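Local coordinates for protein thermotoga maritima TmcAL (Thermotoga maritima, PDB 5Y0T) that belongs to the HIGH nucleotidyl transferase family, built on a Rossmann-like HUP core, and holds adenosine-5'-rp-alpha-thio-triphosphate in its pocket, at residues V73-Q77 / F325-N330; A83-C88 / S178-I182; Y368-L372 / F384-I388. All coordinates share one frame; numbering follows the deposited sequence.

Contact 1: V73-Q77 / F325-N330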
loop_
_atom_site.group_PDB
_atom_site.type_symbol
_atom_site.label_atom_id
_atom_site.label_comp_id
_atom_site.label_asym_id
_atom_site.label_seq_id
_atom_site.Cartn_x
_atom_site.Cartn_y
_atom_site.Cartn_z
ATOM N N VAL A 73 1.238 -18.028 4.311
ATOM C CA VAL A 73 0.197 -17.930 5.318
ATOM C C VAL A 73 0.590 -18.671 6.612
ATOM O O VAL A 73 0.113 -18.317 7.688
ATOM C CB VAL A 73 -1.162 -18.465 4.765
ATOM C CG1 VAL A 73 -1.076 -19.981 4.422
ATOM C CG2 VAL A 73 -2.292 -18.149 5.733
ATOM N N PHE A 74 1.390 -19.739 6.496
ATOM C CA PHE A 74 1.994 -20.410 7.667
ATOM C C PHE A 74 3.343 -19.853 8.097
ATOM O O PHE A 74 3.616 -19.735 9.292
ATOM C CB PHE A 74 2.110 -21.910 7.405
ATOM C CG PHE A 74 0.814 -22.517 6.956
ATOM C CD1 PHE A 74 -0.247 -22.624 7.841
ATOM C CD2 PHE A 74 0.632 -22.910 5.630
ATOM C CE1 PHE A 74 -1.469 -23.152 7.424
ATOM C CE2 PHE A 74 -0.580 -23.445 5.206
ATOM C CZ PHE A 74 -1.632 -23.558 6.103
ATOM N N ALA A 75 4.197 -19.552 7.119
ATOM C CA ALA A 75 5.571 -19.122 7.402
ATOM C C ALA A 75 5.640 -17.868 8.272
ATOM O O ALA A 75 6.612 -17.662 9.006
ATOM C CB ALA A 75 6.337 -18.890 6.067
ATOM N N THR A 76 4.642 -16.994 8.135
ATOM C CA THR A 76 4.593 -15.767 8.909
ATOM C C THR A 76 3.670 -15.802 10.128
ATOM O O THR A 76 3.384 -14.749 10.692
ATOM C CB THR A 76 4.204 -14.566 8.022
ATOM O OG1 THR A 76 2.947 -14.824 7.396
ATOM C CG2 THR A 76 5.285 -14.352 6.948
ATOM N N GLN A 77 3.124 -16.959 10.486
ATOM C CA GLN A 77 2.292 -17.013 11.698
ATOM C C GLN A 77 3.108 -17.228 12.956
ATOM O O GLN A 77 4.299 -17.528 12.886
ATOM C CB GLN A 77 1.261 -18.134 11.602
ATOM C CG GLN A 77 0.013 -17.764 10.861
ATOM C CD GLN A 77 -1.035 -18.840 10.968
ATOM O OE1 GLN A 77 -1.649 -19.014 12.018
ATOM N NE2 GLN A 77 -1.242 -19.582 9.876
ATOM N N PHE A 325 -9.484 -16.315 5.859
ATOM C CA PHE A 325 -8.462 -17.014 5.080
ATOM C C PHE A 325 -7.506 -17.793 5.994
ATOM O O PHE A 325 -7.192 -18.967 5.731
ATOM C CB PHE A 325 -7.712 -15.992 4.219
ATOM C CG PHE A 325 -6.458 -16.516 3.580
ATOM C CD1 PHE A 325 -6.514 -17.485 2.593
ATOM C CD2 PHE A 325 -5.226 -15.988 3.929
ATOM C CE1 PHE A 325 -5.352 -17.956 1.992
ATOM C CE2 PHE A 325 -4.061 -16.444 3.327
ATOM C CZ PHE A 325 -4.122 -17.425 2.356
ATOM N N VAL A 326 -7.062 -17.166 7.079
ATOM C CA VAL A 326 -6.158 -17.863 8.005
ATOM C C VAL A 326 -6.904 -18.977 8.753
ATOM O O VAL A 326 -6.351 -20.055 8.996
ATOM C CB VAL A 326 -5.496 -16.891 9.014
ATOM C CG1 VAL A 326 -4.662 -17.648 10.024
ATOM C CG2 VAL A 326 -4.623 -15.901 8.282
ATOM N N GLU A 327 -8.168 -18.735 9.087
ATOM C CA GLU A 327 -8.963 -19.754 9.761
ATOM C C GLU A 327 -9.091 -21.008 8.891
ATOM O O GLU A 327 -8.921 -22.123 9.372
ATOM C CB GLU A 327 -10.349 -19.219 10.122
ATOM C CG GLU A 327 -11.270 -20.277 10.729
ATOM C CD GLU A 327 -10.802 -20.731 12.100
ATOM O OE1 GLU A 327 -10.019 -19.987 12.739
ATOM O OE2 GLU A 327 -11.215 -21.827 12.539
ATOM N N LYS A 328 -9.405 -20.822 7.617
ATOM C CA LYS A 328 -9.479 -21.951 6.697
ATOM C C LYS A 328 -8.114 -22.617 6.497
ATOM O O LYS A 328 -8.017 -23.849 6.425
ATOM C CB LYS A 328 -10.036 -21.509 5.343
ATOM C CG LYS A 328 -11.543 -21.278 5.328
ATOM C CD LYS A 328 -12.049 -21.081 3.902
ATOM C CE LYS A 328 -11.824 -22.334 3.052
ATOM N NZ LYS A 328 -12.394 -22.215 1.669
ATOM N N SER A 329 -7.061 -21.813 6.388
ATOM C CA SER A 329 -5.725 -22.381 6.209
ATOM C C SER A 329 -5.310 -23.194 7.441
ATOM O O SER A 329 -4.636 -24.213 7.314
ATOM C CB SER A 329 -4.691 -21.289 5.934
ATOM O OG SER A 329 -5.001 -20.554 4.758
ATOM N N ASN A 330 -5.723 -22.756 8.627
ATOM C CA ASN A 330 -5.315 -23.439 9.859
ATOM C C ASN A 330 -6.191 -24.645 10.199
ATOM O O ASN A 330 -5.938 -25.362 11.165
ATOM C CB ASN A 330 -5.305 -22.448 11.025
ATOM C CG ASN A 330 -4.074 -21.569 11.007
ATOM O OD1 ASN A 330 -3.146 -21.815 10.222
ATOM N ND2 ASN A 330 -4.039 -20.550 11.881
#
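Gln77 and Asn330 meet head-on through their side-chain amides, each serving the other as donor and acceptor. Asn330 ND2 gives a nearly straight bond of 2.8 Å to Gln77 OE1, and Gln77 NE2 returns one of 3.0 Å to Asn330 OD1. Both donors lie in the carbonyl planes and use a lone pair, as the two amides, 27° apart, are nearly coplanar. A third bond, from Gln77 NE2 to Val73 O at 2.9 Å, engages that nitrogen a second time and fixes which end of the amide is which. Each amide carries donor and acceptor side by side, so the pair is matched without a charge in the interior.

Val73 belongs to the short helix 72-75, which follows strand 66-70 of the Rossmann-like sheet, and the partner helix 323-332 comes from far along the chain. With CG2 anti to the backbone N, Val73 sets this methyl obliquely against the Phe325 ring, 3.4 Å from CE2, while Ser329 is small enough to sit beside the same branch. Phe74 brings its edge rather than its face: Ser329 O lies in the ring plane, 3.3 Å from CZ, so the carbonyl oxygen meets the weakly positive ring hydrogens. Asn330 OD1 approaches the same edge, 3.5 Å from Phe74 CE1.

Contact 2: A83-C88 / S178-I182; sequences AFGAVC and SALKI
Two helices flanking the Rossmann-like sheet meet where Phe84 lies against Ser178: helix 79-92 forms part of the crossover from strand 66-70 to strand 98-103, and helix 167-182 leads into strand 187-192. Their short segments cross at -61° with axes 9.4 Å apart. The tightest point is at Ser178. The small side chain of this residue lets Ser178 CA come within 5.2 Å of Phe84 CA. Ser178 OG lies 3.2 Å from Phe84 CA and also in the plane of the Phe84 ring, at its edge. That hydroxyl is bonded to Glu174 O, one turn back in its own helix, which satisfies it although the surface it faces is mainly carbon.

One turn further along, Val87 fits over Ala179, CG1 to CB 4.0 Å, where a small methyl leaves space for the branched valine. Ile182 reaches Phe84, Val87 and Cys88. Its first torsion (chi1 68°) turns the CG1 arm so that CD1 meets Val87 CG1 at 4.0 Å, with CG2 on the other side, 3.8 Å from Phe84 CE1 and touching Cys88 SG as well. Cys88 SG in turn lies over one face of the Phe84 ring, towards its rim, a contact made within the helix. At the exposed margin the Lys181 side chain, bent at chi3, crosses that of Phe84 at about a right angle; its CE comes obliquely to the ring, 4.0 Å from Phe84 CE1, and NZ stays close to the same phenylalanine.

With no hydrogen bond between the two segments, the pairing depends on the fit of small, branched and aromatic side chains, and the serine contributes its size, having spent its hydroxyl on its own helix.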
loop_
_atom_site.group_PDB
_atom_site.type_symbol
_atom_site.label_atom_id
_atom_site.label_comp_id
_atom_site.label_asym_id
_atom_site.label_seq_id
_atom_site.Cartn_x
_atom_site.Cartn_y
_atom_site.Cartn_z
ATOM N N ALA A 83 3.942 -24.180 12.799
ATOM C CA ALA A 83 4.168 -25.603 12.992
ATOM C C ALA A 83 3.127 -26.412 12.240
ATOM O O ALA A 83 3.436 -27.432 11.637
ATOM C CB ALA A 83 4.140 -25.954 14.481
ATOM N N PHE A 84 1.887 -25.946 12.277
ATOM C CA PHE A 84 0.805 -26.711 11.679
ATOM C C PHE A 84 0.993 -26.808 10.175
ATOM O O PHE A 84 0.832 -27.877 9.594
ATOM C CB PHE A 84 -0.547 -26.085 11.991
ATOM C CG PHE A 84 -1.699 -26.779 11.312
ATOM C CD1 PHE A 84 -2.138 -28.019 11.762
ATOM C CD2 PHE A 84 -2.351 -26.182 10.234
ATOM C CE1 PHE A 84 -3.211 -28.667 11.148
ATOM C CE2 PHE A 84 -3.424 -26.816 9.613
ATOM C CZ PHE A 84 -3.858 -28.056 10.071
ATOM N N GLY A 85 1.320 -25.678 9.552
ATOM C CA GLY A 85 1.598 -25.661 8.128
ATOM C C GLY A 85 2.779 -26.544 7.770
ATOM O O GLY A 85 2.728 -27.308 6.820
ATOM N N ALA A 86 3.853 -26.446 8.542
ATOM C CA ALA A 86 5.060 -27.182 8.235
ATOM C C ALA A 86 4.875 -28.695 8.319
ATOM O O ALA A 86 5.338 -29.435 7.452
ATOM C CB ALA A 86 6.186 -26.733 9.177
ATOM N N VAL A 87 4.215 -29.162 9.375
ATOM C CA VAL A 87 3.961 -30.597 9.528
ATOM C C VAL A 87 2.968 -31.071 8.443
ATOM O O VAL A 87 3.105 -32.166 7.894
ATOM C CB VAL A 87 3.442 -30.915 10.960
ATOM C CG1 VAL A 87 2.962 -32.359 11.092
ATOM C CG2 VAL A 87 4.543 -30.635 11.990
ATOM N N CYS A 88 1.984 -30.245 8.096
ATOM C CA CYS A 88 1.061 -30.653 7.026
ATOM C C CYS A 88 1.795 -30.877 5.694
ATOM O O CYS A 88 1.513 -31.844 4.986
ATOM C CB CYS A 88 -0.052 -29.616 6.820
ATOM S SG CYS A 88 -1.368 -29.648 8.039
ATOM N N SER A 178 0.649 -30.800 16.175
ATOM C CA SER A 178 0.141 -30.784 14.798
ATOM C C SER A 178 0.088 -32.178 14.178
ATOM O O SER A 178 -0.904 -32.553 13.548
ATOM C CB SER A 178 1.005 -29.867 13.924
ATOM O OG SER A 178 0.783 -28.508 14.282
ATOM N N ALA A 179 1.152 -32.954 14.358
ATOM C CA ALA A 179 1.168 -34.310 13.821
ATOM C C ALA A 179 0.051 -35.142 14.439
ATOM O O ALA A 179 -0.598 -35.917 13.747
ATOM C CB ALA A 179 2.501 -34.964 14.077
ATOM N N LEU A 180 -0.166 -34.982 15.749
ATOM C CA LEU A 180 -1.259 -35.690 16.421
ATOM C C LEU A 180 -2.591 -35.269 15.815
ATOM O O LEU A 180 -3.428 -36.116 15.479
ATOM C CB LEU A 180 -1.251 -35.418 17.936
ATOM C CG LEU A 180 -0.116 -36.102 18.705
ATOM C CD1 LEU A 180 -0.102 -35.703 20.195
ATOM C CD2 LEU A 180 -0.249 -37.608 18.550
ATOM N N LYS A 181 -2.784 -33.964 15.651
ATOM C CA LYS A 181 -4.051 -33.475 15.096
ATOM C C LYS A 181 -4.350 -34.047 13.718
ATOM O O LYS A 181 -5.494 -34.395 13.426
ATOM C CB LYS A 181 -4.072 -31.945 15.013
ATOM C CG LYS A 181 -4.068 -31.254 16.358
ATOM C CD LYS A 181 -4.703 -29.875 16.259
ATOM C CE LYS A 181 -4.308 -29.176 14.971
ATOM N NZ LYS A 181 -4.678 -27.735 14.983
ATOM N N ILE A 182 -3.346 -34.126 12.854
ATOM C CA ILE A 182 -3.620 -34.608 11.512
ATOM C C ILE A 182 -3.434 -36.110 11.375
ATOM O O ILE A 182 -3.581 -36.652 10.287
ATOM C CB ILE A 182 -2.750 -33.875 10.444
ATOM C CG1 ILE A 182 -1.265 -34.226 10.569
ATOM C CG2 ILE A 182 -2.972 -32.366 10.542
ATOM C CD1 ILE A 182 -0.413 -33.637 9.407
#

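Contact 3: Y368-L372 / F384-I388; sequences YRKVL and FLEQI
Helical segments 368-372 and 384-388 run nearly antiparallel, 155° between their directions, with axes 11.7 Å apart, bringing Tyr368 against Ile388 and Leu372 against Phe384. The spacing is wide for helices, and large side chains reaching in from both sides bridge it. Tyr368 presents a face to Ile388: CG2 stands 3.8 Å from the ring centroid, 30° off the normal, in a CH-pi contact, and CD1 lies over a face towards the rim.

Helices 368-374 and 381-399 follow one another in the chain and form an antiparallel helical hairpin, joined by a short connection. Here Leu372 repeats the theme with the roles exchanged: its CD1 rests over the Phe384 ring, 3.9 Å from the centroid and 19° off the normal. Its other branch, CD2, meets Leu385 CD2 at 3.7 Å. Leu385 CD2 also touches the edge of Tyr368 and lies against one face of the Arg369 guanidinium, a flat group that can cover a methyl at the exposed border. The tyrosine hydroxyl turns its polarity to use through a water, 2.8 Å from Tyr368 OH, which donates to Leu385 O.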
loop_
_atom_site.group_PDB
_atom_site.type_symbol
_atom_site.label_atom_id
_atom_site.label_comp_id
_atom_site.label_asym_id
_atom_site.label_seq_id
_atom_site.Cartn_x
_atom_site.Cartn_y
_atom_site.Cartn_z
ATOM N N TYR A 368 0.615 -23.965 -12.674
ATOM C CA TYR A 368 -0.050 -24.377 -11.439
ATOM C C TYR A 368 -1.566 -24.406 -11.563
ATOM O O TYR A 368 -2.210 -25.207 -10.892
ATOM C CB TYR A 368 0.372 -23.521 -10.245
ATOM C CG TYR A 368 -0.261 -22.157 -10.051
ATOM C CD1 TYR A 368 -1.597 -22.015 -9.677
ATOM C CD2 TYR A 368 0.513 -21.016 -10.126
ATOM C CE1 TYR A 368 -2.145 -20.777 -9.468
ATOM C CE2 TYR A 368 -0.028 -19.768 -9.895
ATOM C CZ TYR A 368 -1.356 -19.653 -9.562
ATOM O OH TYR A 368 -1.895 -18.398 -9.327
ATOM N N ARG A 369 -2.137 -23.578 -12.443
ATOM C CA ARG A 369 -3.584 -23.612 -12.628
ATOM C C ARG A 369 -4.024 -24.877 -13.345
ATOM O O ARG A 369 -5.124 -25.377 -13.098
ATOM C CB ARG A 369 -4.073 -22.388 -13.404
ATOM C CG ARG A 369 -3.793 -21.088 -12.684
ATOM C CD ARG A 369 -4.429 -19.917 -13.402
ATOM N NE ARG A 369 -5.552 -19.414 -12.623
ATOM C CZ ARG A 369 -5.467 -18.409 -11.761
ATOM N NH1 ARG A 369 -4.316 -17.781 -11.585
ATOM N NH2 ARG A 369 -6.535 -18.034 -11.085
ATOM N N LYS A 370 -3.189 -25.380 -14.256
ATOM C CA LYS A 370 -3.496 -26.641 -14.927
ATOM C C LYS A 370 -3.371 -27.792 -13.932
ATOM O O LYS A 370 -4.176 -28.723 -13.947
ATOM C CB LYS A 370 -2.577 -26.877 -16.139
ATOM C CG LYS A 370 -2.811 -25.884 -17.260
ATOM C CD LYS A 370 -2.116 -26.280 -18.580
ATOM C CE LYS A 370 -2.622 -25.385 -19.719
ATOM N NZ LYS A 370 -2.075 -25.742 -21.058
ATOM N N VAL A 371 -2.360 -27.725 -13.077
ATOM C CA VAL A 371 -2.201 -28.721 -12.024
ATOM C C VAL A 371 -3.479 -28.791 -11.180
ATOM O O VAL A 371 -4.014 -29.880 -10.919
ATOM C CB VAL A 371 -0.994 -28.412 -11.109
ATOM C CG1 VAL A 371 -1.026 -29.315 -9.877
ATOM C CG2 VAL A 371 0.319 -28.604 -11.866
ATOM N N LEU A 372 -3.987 -27.626 -10.787
ATOM C CA LEU A 372 -5.176 -27.563 -9.942
ATOM C C LEU A 372 -6.414 -28.081 -10.667
ATOM O O LEU A 372 -7.221 -28.822 -10.095
ATOM C CB LEU A 372 -5.421 -26.123 -9.466
ATOM C CG LEU A 372 -6.677 -25.942 -8.596
ATOM C CD1 LEU A 372 -6.602 -26.798 -7.339
ATOM C CD2 LEU A 372 -6.925 -24.475 -8.243
ATOM N N PHE A 384 -6.644 -23.007 -2.281
ATOM C CA PHE A 384 -5.420 -23.246 -3.053
ATOM C C PHE A 384 -5.039 -21.961 -3.792
ATOM O O PHE A 384 -3.917 -21.482 -3.680
ATOM C CB PHE A 384 -5.655 -24.426 -4.019
ATOM C CG PHE A 384 -4.466 -24.812 -4.881
ATOM C CD1 PHE A 384 -3.931 -23.936 -5.824
ATOM C CD2 PHE A 384 -3.954 -26.104 -4.820
ATOM C CE1 PHE A 384 -2.873 -24.326 -6.646
ATOM C CE2 PHE A 384 -2.912 -26.508 -5.652
ATOM C CZ PHE A 384 -2.362 -25.612 -6.559
ATOM N N LEU A 385 -5.985 -21.401 -4.543
ATOM C CA LEU A 385 -5.707 -20.195 -5.312
ATOM C C LEU A 385 -5.324 -19.018 -4.416
ATOM O O LEU A 385 -4.386 -18.288 -4.735
ATOM C CB LEU A 385 -6.915 -19.823 -6.193
ATOM C CG LEU A 385 -7.182 -20.798 -7.344
ATOM C CD1 LEU A 385 -8.499 -20.450 -8.085
ATOM C CD2 LEU A 385 -6.016 -20.842 -8.320
ATOM N N GLU A 386 -6.035 -18.830 -3.302
ATOM C CA GLU A 386 -5.693 -17.759 -2.356
ATOM C C GLU A 386 -4.324 -17.951 -1.722
ATOM O O GLU A 386 -3.542 -16.994 -1.612
ATOM C CB GLU A 386 -6.773 -17.635 -1.262
ATOM C CG GLU A 386 -8.102 -17.173 -1.851
ATOM C CD GLU A 386 -9.208 -16.969 -0.820
ATOM O OE1 GLU A 386 -8.961 -17.148 0.387
ATOM O OE2 GLU A 386 -10.335 -16.626 -1.231
ATOM N N GLN A 387 -4.012 -19.180 -1.326
ATOM C CA GLN A 387 -2.719 -19.448 -0.722
ATOM C C GLN A 387 -1.580 -19.161 -1.695
ATOM O O GLN A 387 -0.622 -18.456 -1.352
ATOM C CB GLN A 387 -2.642 -20.903 -0.221
ATOM C CG GLN A 387 -3.477 -21.170 1.021
ATOM C CD GLN A 387 -3.433 -22.628 1.476
ATOM O OE1 GLN A 387 -2.987 -23.510 0.742
ATOM N NE2 GLN A 387 -3.885 -22.879 2.701
ATOM N N ILE A 388 -1.675 -19.686 -2.918
ATOM C CA ILE A 388 -0.543 -19.568 -3.833
ATOM C C ILE A 388 -0.430 -18.132 -4.377
ATOM O O ILE A 388 0.678 -17.648 -4.629
ATOM C CB ILE A 388 -0.625 -20.617 -4.976
ATOM C CG1 ILE A 388 0.772 -20.948 -5.506
ATOM C CG2 ILE A 388 -1.583 -20.169 -6.118
ATOM C CD1 ILE A 388 0.801 -22.243 -6.337
HETATM O O HOH W 1 -3.913 -17.854 -7.501
#

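Contact 1 is the more interior; contact 2 is mostly buried but reaches the surface at Lys181. The two touch: Phe74 packs on Gly85 and Phe84, and helices 72-75 and 79-92 follow in sequence. Contact 3 is also largely buried but lies farther from the centre of the chain. It touches contact 1 through Phe325 on Glu386 and Gln387, and a weak hydrogen bond between Ser329 and Gln387, whereas contacts 2 and 3 stay about 8 Å apart at their nearest atoms. Contact 1 joins distant parts of the chain with paired amides, contact 2 joins two helices of the Rossmann-like layer by close apolar fit, and contact 3 closes a local hairpin with methyl-on-ring packing and one bridging water.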